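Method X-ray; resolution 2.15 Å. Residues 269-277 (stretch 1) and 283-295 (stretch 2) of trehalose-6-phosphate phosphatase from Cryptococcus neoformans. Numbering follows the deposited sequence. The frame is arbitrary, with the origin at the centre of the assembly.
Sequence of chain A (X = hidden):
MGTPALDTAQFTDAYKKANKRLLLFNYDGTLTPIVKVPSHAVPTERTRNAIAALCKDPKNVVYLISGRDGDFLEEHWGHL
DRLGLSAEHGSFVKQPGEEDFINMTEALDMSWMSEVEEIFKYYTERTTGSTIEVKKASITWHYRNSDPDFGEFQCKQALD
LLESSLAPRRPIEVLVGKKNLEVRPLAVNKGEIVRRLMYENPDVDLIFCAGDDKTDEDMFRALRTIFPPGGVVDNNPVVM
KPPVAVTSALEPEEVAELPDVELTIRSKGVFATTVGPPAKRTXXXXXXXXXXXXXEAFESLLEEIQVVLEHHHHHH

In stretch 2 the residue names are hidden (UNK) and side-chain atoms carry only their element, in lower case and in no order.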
ATOM      1  N   GLY A 269     -11.491  -4.352  15.567  1.00 44.92           N
ATOM      2  CA  GLY A 269     -11.835  -4.794  14.229  1.00 48.09           C
ATOM      3  C   GLY A 269     -10.743  -4.582  13.190  1.00 45.93           C
ATOM      4  O   GLY A 269     -10.897  -4.981  12.034  1.00 44.69           O
ATOM      5  N   VAL A 270      -9.639  -3.956  13.593  1.00 47.08           N
ATOM      6  CA  VAL A 270      -8.551  -3.657  12.659  1.00 43.56           C
ATOM      7  C   VAL A 270      -7.429  -4.683  12.783  1.00 44.06           C
ATOM      8  O   VAL A 270      -6.836  -4.847  13.851  1.00 42.34           O
ATOM      9  CB  VAL A 270      -7.966  -2.244  12.886  1.00 44.31           C
ATOM     10  CG1 VAL A 270      -6.801  -1.982  11.928  1.00 39.49           C
ATOM     11  CG2 VAL A 270      -9.042  -1.183  12.728  1.00 42.33           C
ATOM     12  N   PHE A 271      -7.149  -5.374  11.684  1.00 40.35           N
ATOM     13  CA  PHE A 271      -6.078  -6.360  11.663  1.00 41.41           C
ATOM     14  C   PHE A 271      -4.922  -5.908  10.771  1.00 41.21           C
ATOM     15  O   PHE A 271      -4.791  -6.347   9.627  1.00 40.35           O
ATOM     16  CB  PHE A 271      -6.617  -7.713  11.202  1.00 42.80           C
ATOM     17  CG  PHE A 271      -7.553  -8.354  12.190  1.00 44.75           C
ATOM     18  CD1 PHE A 271      -7.104  -9.350  13.043  1.00 43.52           C
ATOM     19  CD2 PHE A 271      -8.874  -7.947  12.279  1.00 46.25           C
ATOM     20  CE1 PHE A 271      -7.961  -9.938  13.957  1.00 47.90           C
ATOM     21  CE2 PHE A 271      -9.736  -8.531  13.195  1.00 46.54           C
ATOM     22  CZ  PHE A 271      -9.277  -9.526  14.035  1.00 43.63           C
ATOM     23  N   ALA A 272      -4.084  -5.026  11.310  1.00 39.15           N
ATOM     24  CA  ALA A 272      -2.922  -4.529  10.582  1.00 38.85           C
ATOM     25  C   ALA A 272      -1.776  -5.523  10.684  1.00 40.32           C
ATOM     26  O   ALA A 272      -1.259  -5.783  11.772  1.00 38.33           O
ATOM     27  CB  ALA A 272      -2.502  -3.166  11.110  1.00 36.47           C
ATOM     28  N   THR A 273      -1.379  -6.068   9.540  1.00 36.53           N
ATOM     29  CA  THR A 273      -0.412  -7.151   9.509  1.00 37.32           C
ATOM     30  C   THR A 273       0.807  -6.809   8.657  1.00 39.46           C
ATOM     31  O   THR A 273       0.692  -6.537   7.460  1.00 38.72           O
ATOM     32  CB  THR A 273      -1.059  -8.448   8.973  1.00 37.61           C
ATOM     33  OG1 THR A 273      -2.239  -8.741   9.732  1.00 41.07           O
ATOM     34  CG2 THR A 273      -0.096  -9.610   9.084  1.00 36.69           C
ATOM     35  N   THR A 274       1.977  -6.818   9.281  1.00 38.18           N
ATOM     36  CA  THR A 274       3.216  -6.670   8.538  1.00 37.75           C
ATOM     37  C   THR A 274       3.724  -8.040   8.124  1.00 39.72           C
ATOM     38  O   THR A 274       3.437  -9.037   8.783  1.00 36.72           O
ATOM     39  CB  THR A 274       4.305  -5.948   9.356  1.00 41.10           C
ATOM     40  OG1 THR A 274       5.408  -5.621   8.497  1.00 39.20           O
ATOM     41  CG2 THR A 274       4.798  -6.829  10.506  1.00 34.51           C
ATOM     42  N   VAL A 275       4.464  -8.090   7.021  1.00 39.69           N
ATOM     43  CA  VAL A 275       5.147  -9.316   6.630  1.00 41.07           C
ATOM     44  C   VAL A 275       6.613  -9.224   7.048  1.00 42.23           C
ATOM     45  O   VAL A 275       7.338  -8.317   6.633  1.00 42.16           O
ATOM     46  CB  VAL A 275       5.049  -9.583   5.117  1.00 42.07           C
ATOM     47  CG1 VAL A 275       5.713 -10.908   4.776  1.00 42.58           C
ATOM     48  CG2 VAL A 275       3.597  -9.589   4.672  1.00 40.71           C
ATOM     49  N   GLY A 276       7.032 -10.168   7.882  1.00 41.87           N
ATOM     50  CA  GLY A 276       8.365 -10.174   8.454  1.00 44.57           C
ATOM     51  C   GLY A 276       8.365 -10.984   9.738  1.00 45.66           C
ATOM     52  O   GLY A 276       7.355 -11.601  10.078  1.00 41.60           O
ATOM     53  N   PRO A 277       9.495 -10.983  10.461  1.00 44.08           N
ATOM     54  CA  PRO A 277       9.650 -11.770  11.691  1.00 42.43           C
ATOM     55  C   PRO A 277       9.022 -11.107  12.914  1.00 41.95           C
ATOM     56  O   PRO A 277       8.814  -9.893  12.919  1.00 39.45           O
ATOM     57  CB  PRO A 277      11.167 -11.864  11.848  1.00 43.66           C
ATOM     58  CG  PRO A 277      11.665 -10.589  11.253  1.00 46.38           C
ATOM     59  CD  PRO A 277      10.723 -10.243  10.121  1.00 42.22           C
ATOM     60  N   UNK A 283       4.234  -0.664  13.190  1.00 40.09           N
ATOM     61  CA  UNK A 283       3.013  -0.073  13.727  1.00 38.75           C
ATOM     62  C   UNK A 283       1.824  -0.999  13.486  1.00 41.84           C
ATOM     63  O   UNK A 283       0.703  -0.711  13.905  1.00 42.28           O
ATOM     64  c   UNK A 283       3.590   2.703  14.999  1.00 46.24           C
ATOM     65  c   UNK A 283       3.484   3.660  12.687  1.00 45.58           C
ATOM     66  c   UNK A 283       3.724   2.404  13.512  1.00 40.79           C
ATOM     67  c   UNK A 283       2.754   1.297  13.105  1.00 38.05           C
ATOM     68  N   UNK A 284       2.075  -2.108  12.797  1.00 37.88           N
ATOM     69  CA  UNK A 284       1.062  -3.142  12.630  1.00 37.72           C
ATOM     70  C   UNK A 284       0.800  -3.821  13.968  1.00 39.72           C
ATOM     71  O   UNK A 284       1.643  -3.794  14.860  1.00 42.09           O
ATOM     72  c   UNK A 284       1.495  -4.161  11.591  1.00 37.00           C
ATOM     73  N   UNK A 285      -0.375  -4.420  14.112  1.00 41.71           N
ATOM     74  CA  UNK A 285      -0.708  -5.125  15.334  1.00 39.71           C
ATOM     75  C   UNK A 285      -0.295  -6.582  15.269  1.00 40.21           C
ATOM     76  O   UNK A 285      -0.169  -7.238  16.302  1.00 39.82           O
ATOM     77  N   UNK A 286      -0.085  -7.086  14.052  1.00 37.71           N
ATOM     78  CA  UNK A 286       0.235  -8.496  13.829  1.00 38.90           C
ATOM     79  C   UNK A 286       1.359  -8.689  12.814  1.00 39.44           C
ATOM     80  O   UNK A 286       1.816  -7.735  12.185  1.00 38.78           O
ATOM     81  c   UNK A 286      -0.998  -9.260  13.339  1.00 37.10           C
ATOM     82  c   UNK A 286      -3.851  -9.270  15.747  1.00 42.50           C
ATOM     83  n   UNK A 286      -4.160  -8.217  14.926  1.00 41.08           N
ATOM     84  c   UNK A 286      -4.533  -9.781  16.848  1.00 44.40           C
ATOM     85  c   UNK A 286      -2.636  -9.821  15.293  1.00 40.18           C
ATOM     86  c   UNK A 286      -2.092 -10.914  15.974  1.00 43.02           C
ATOM     87  c   UNK A 286      -2.773 -11.419  17.066  1.00 40.90           C
ATOM     88  c   UNK A 286      -3.179  -8.098  13.972  1.00 41.20           C
ATOM     89  c   UNK A 286      -3.979 -10.852  17.493  1.00 44.42           C
ATOM     90  c   UNK A 286      -2.222  -9.052  14.158  1.00 39.07           C
ATOM     91  N   UNK A 287       1.786  -9.939  12.645  1.00 36.38           N
ATOM     92  CA  UNK A 287       2.741 -10.272  11.598  1.00 39.35           C
ATOM     93  C   UNK A 287       2.479 -11.646  11.010  1.00 40.81           C
ATOM     94  O   UNK A 287       1.804 -12.489  11.610  1.00 40.91           O
ATOM     95  c   UNK A 287       4.606 -11.451  12.864  1.00 40.83           C
ATOM     96  c   UNK A 287       4.978 -12.733  14.618  1.00 39.30           C
ATOM     97  n   UNK A 287       4.545 -11.542  14.241  1.00 40.20           N
ATOM     98  n   UNK A 287       5.315 -13.417  13.543  1.00 42.99           N
ATOM     99  c   UNK A 287       4.184 -10.220  12.117  1.00 39.01           C
ATOM    100  c   UNK A 287       5.093 -12.636  12.429  1.00 41.63           C
ATOM    101  N   UNK A 288       3.033 -11.845   9.822  1.00 38.45           N
ATOM    102  CA  UNK A 288       3.141 -13.143   9.186  1.00 39.66           C
ATOM    103  C   UNK A 288       4.527 -13.181   8.551  1.00 40.81           C
ATOM    104  O   UNK A 288       4.998 -12.165   8.042  1.00 42.20           O
ATOM    105  c   UNK A 288       2.039 -13.366   8.142  1.00 45.71           C
ATOM    106  c   UNK A 288       0.708 -13.610   8.835  1.00 40.00           C
ATOM    107  c   UNK A 288       2.394 -14.524   7.227  1.00 49.23           C
ATOM    108  N   UNK A 289       5.195 -14.328   8.602  1.00 39.13           N
ATOM    109  CA  UNK A 289       6.597 -14.385   8.194  1.00 43.80           C
ATOM    110  C   UNK A 289       6.801 -14.306   6.682  1.00 44.33           C
ATOM    111  O   UNK A 289       7.785 -13.734   6.217  1.00 44.49           O
ATOM    112  c   UNK A 289       7.547 -15.555  10.197  1.00 47.01           C
ATOM    113  o   UNK A 289       6.428 -16.793   8.468  1.00 50.62           O
ATOM    114  c   UNK A 289       7.277 -15.666   8.709  1.00 46.43           C
ATOM    115  N   UNK A 290       5.868 -14.872   5.923  1.00 47.79           N
ATOM    116  CA  UNK A 290       6.015 -14.988   4.477  1.00 45.10           C
ATOM    117  C   UNK A 290       4.775 -14.497   3.743  1.00 46.72           C
ATOM    118  O   UNK A 290       3.667 -14.539   4.286  1.00 45.36           O
ATOM    119  c   UNK A 290       6.301 -16.443   4.090  1.00 44.53           C
ATOM    120  s   UNK A 290       7.697 -17.185   4.953  1.00 66.38           S
ATOM    121  N   UNK A 291       4.955 -14.036   2.496  1.00 47.85           N
ATOM    122  CA  UNK A 291       3.815 -13.632   1.671  1.00 44.48           C
ATOM    123  C   UNK A 291       2.881 -14.812   1.447  1.00 44.87           C
ATOM    124  O   UNK A 291       1.669 -14.635   1.364  1.00 42.50           O
ATOM    125  c   UNK A 291       4.464 -13.184   0.354  1.00 47.01           C
ATOM    126  c   UNK A 291       5.905 -12.955   0.687  1.00 44.17           C
ATOM    127  c   UNK A 291       6.228 -13.928   1.766  1.00 44.62           C
ATOM    128  N   UNK A 292       3.452 -16.010   1.357  1.00 43.13           N
ATOM    129  CA  UNK A 292       2.666 -17.212   1.113  1.00 44.39           C
ATOM    130  C   UNK A 292       1.676 -17.467   2.248  1.00 47.60           C
ATOM    131  O   UNK A 292       0.575 -17.966   2.017  1.00 48.05           O
ATOM    132  c   UNK A 292       5.688 -17.694  -0.301  1.00 50.81           C
ATOM    133  o   UNK A 292       5.791 -16.709   0.460  1.00 49.61           O
ATOM    134  c   UNK A 292       4.365 -18.443  -0.382  1.00 49.17           C
ATOM    135  o   UNK A 292       6.635 -18.100  -1.005  1.00 59.07           O
ATOM    136  c   UNK A 292       3.577 -18.428   0.929  1.00 45.35           C
ATOM    137  N   UNK A 293       2.069 -17.123   3.471  1.00 45.42           N
ATOM    138  CA  UNK A 293       1.205 -17.332   4.627  1.00 47.71           C
ATOM    139  C   UNK A 293       0.078 -16.306   4.643  1.00 44.84           C
ATOM    140  O   UNK A 293      -1.000 -16.565   5.178  1.00 45.27           O
ATOM    141  c   UNK A 293       2.004 -17.258   5.933  1.00 43.46           C
ATOM    142  c   UNK A 293       3.720 -18.315   7.466  1.00 56.47           C
ATOM    143  c   UNK A 293       3.063 -18.338   6.092  1.00 48.54           C
ATOM    144  o   UNK A 293       3.308 -17.496   8.317  1.00 53.71           O
ATOM    145  o   UNK A 293       4.646 -19.121   7.699  1.00 61.11           O
ATOM    146  N   UNK A 294       0.332 -15.138   4.061  1.00 43.46           N
ATOM    147  CA  UNK A 294      -0.711 -14.133   3.927  1.00 42.57           C
ATOM    148  C   UNK A 294      -1.836 -14.675   3.056  1.00 46.47           C
ATOM    149  O   UNK A 294      -3.013 -14.494   3.362  1.00 43.60           O
ATOM    150  c   UNK A 294      -0.184 -12.826   3.313  1.00 44.13           C
ATOM    151  c   UNK A 294       0.777 -12.136   4.267  1.00 43.59           C
ATOM    152  c   UNK A 294      -1.344 -11.911   2.968  1.00 42.97           C
ATOM    153  N   UNK A 295      -1.461 -15.350   1.974  1.00 45.55           N
ATOM    154  CA  UNK A 295      -2.436 -15.933   1.057  1.00 47.83           C
ATOM    155  C   UNK A 295      -3.139 -17.135   1.673  1.00 46.10           C
ATOM    156  O   UNK A 295      -4.363 -17.239   1.617  1.00 47.50           O
ATOM    157  c   UNK A 295      -2.765 -17.164  -1.110  1.00 46.76           C
ATOM    158  c   UNK A 295      -1.780 -16.367  -0.264  1.00 48.28           C
ATOM    159  c   UNK A 295      -1.268 -15.154  -1.020  1.00 47.61           C
TER
HETATM  160  O   HOH W   1      -6.511  -6.538  15.904  1.00 47.53           O

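Position 283 carries four carbons, forked at the second, and its CA-to-CB bond points away from stretch 1: Leu283. Position 284 has a single side-chain carbon. Its CB points toward stretch 1 and lies 3.2 Å from Ala272 O and 4.1 Å from Ala272 CB, a close approach, which a methyl makes beside the strand backbone: Ala284. Position 285 has no side-chain atoms, and its N makes a weak hydrogen bond to Ala272 O (2.8 Å): Gly285. A CB would have room here, so contact with stretch 1 does not call for glycine.

At 286, one carbon leads to fused five- and six-membered rings holding eight carbons and one nitrogen. The ring system lies beside Phe271, with the ring nitrogen of 286 3.7 Å from Phe271 CD1. The five-membered ring is nearly parallel to the Phe271 ring but slid aside, with centroids 5.5 Å apart, so the two barely overlap. This is Trp286. Trp286 NE1 donates to a water (3.1 Å), which in turn donates to Val270 O (2.7 Å), bridging a gap too wide for a direct bond.

Position 287 shows one carbon and a five-membered ring of three carbons and two nitrogens. It shares a sheet face with Thr274, whose CG2 is 3.8 Å from the CB of 287. The ring reaches along the strand, placing a ring carbon of 287 3.4 Å from Gly276 O: His287. Its ND1 is hydrogen-bonded elsewhere in the structure.

Position 288, one carbon bearing two more, is beta-branched and wholly carbon. It is buried on the face shared with Thr273 and Val275, and one branch carbon of 288 packs 4.1 Å from Thr273 CG2: Val288. Position 289 has one carbon bearing an oxygen and a carbon, pointing away and exposed, as suits a polar side chain: Thr289.

One carbon and a sulfur at 290 give Cys290, the N-cap residue. At 291, three carbons close onto the backbone nitrogen, one of them 4.3 Å from Val275 CG1: Pro291, well suited to a helix's first turn, where its missing N-H costs little. Positions 292 and 293 each have three carbons, the last bearing two oxygens, both exposed and out of reach: Glu292 and Glu293. Positions 294 and 295 are three-carbon forks. A branch carbon of 294 meets Val275 CG2 at 3.8 Å, while 295 is buried beyond reach: Val294 and Val295.

The contact is a parallel strand pairing. Trp286 N to Ala272 O (2.9 Å), Thr274 N to Trp286 O (3.0 Å), Val288 N to Thr274 O (3.0 Å) and Gly276 N to Val288 O (2.9 Å) set the register, and Val275 extends the packing to the helix.

Stretch 2 283-295: LAGWHVTCPEEVV
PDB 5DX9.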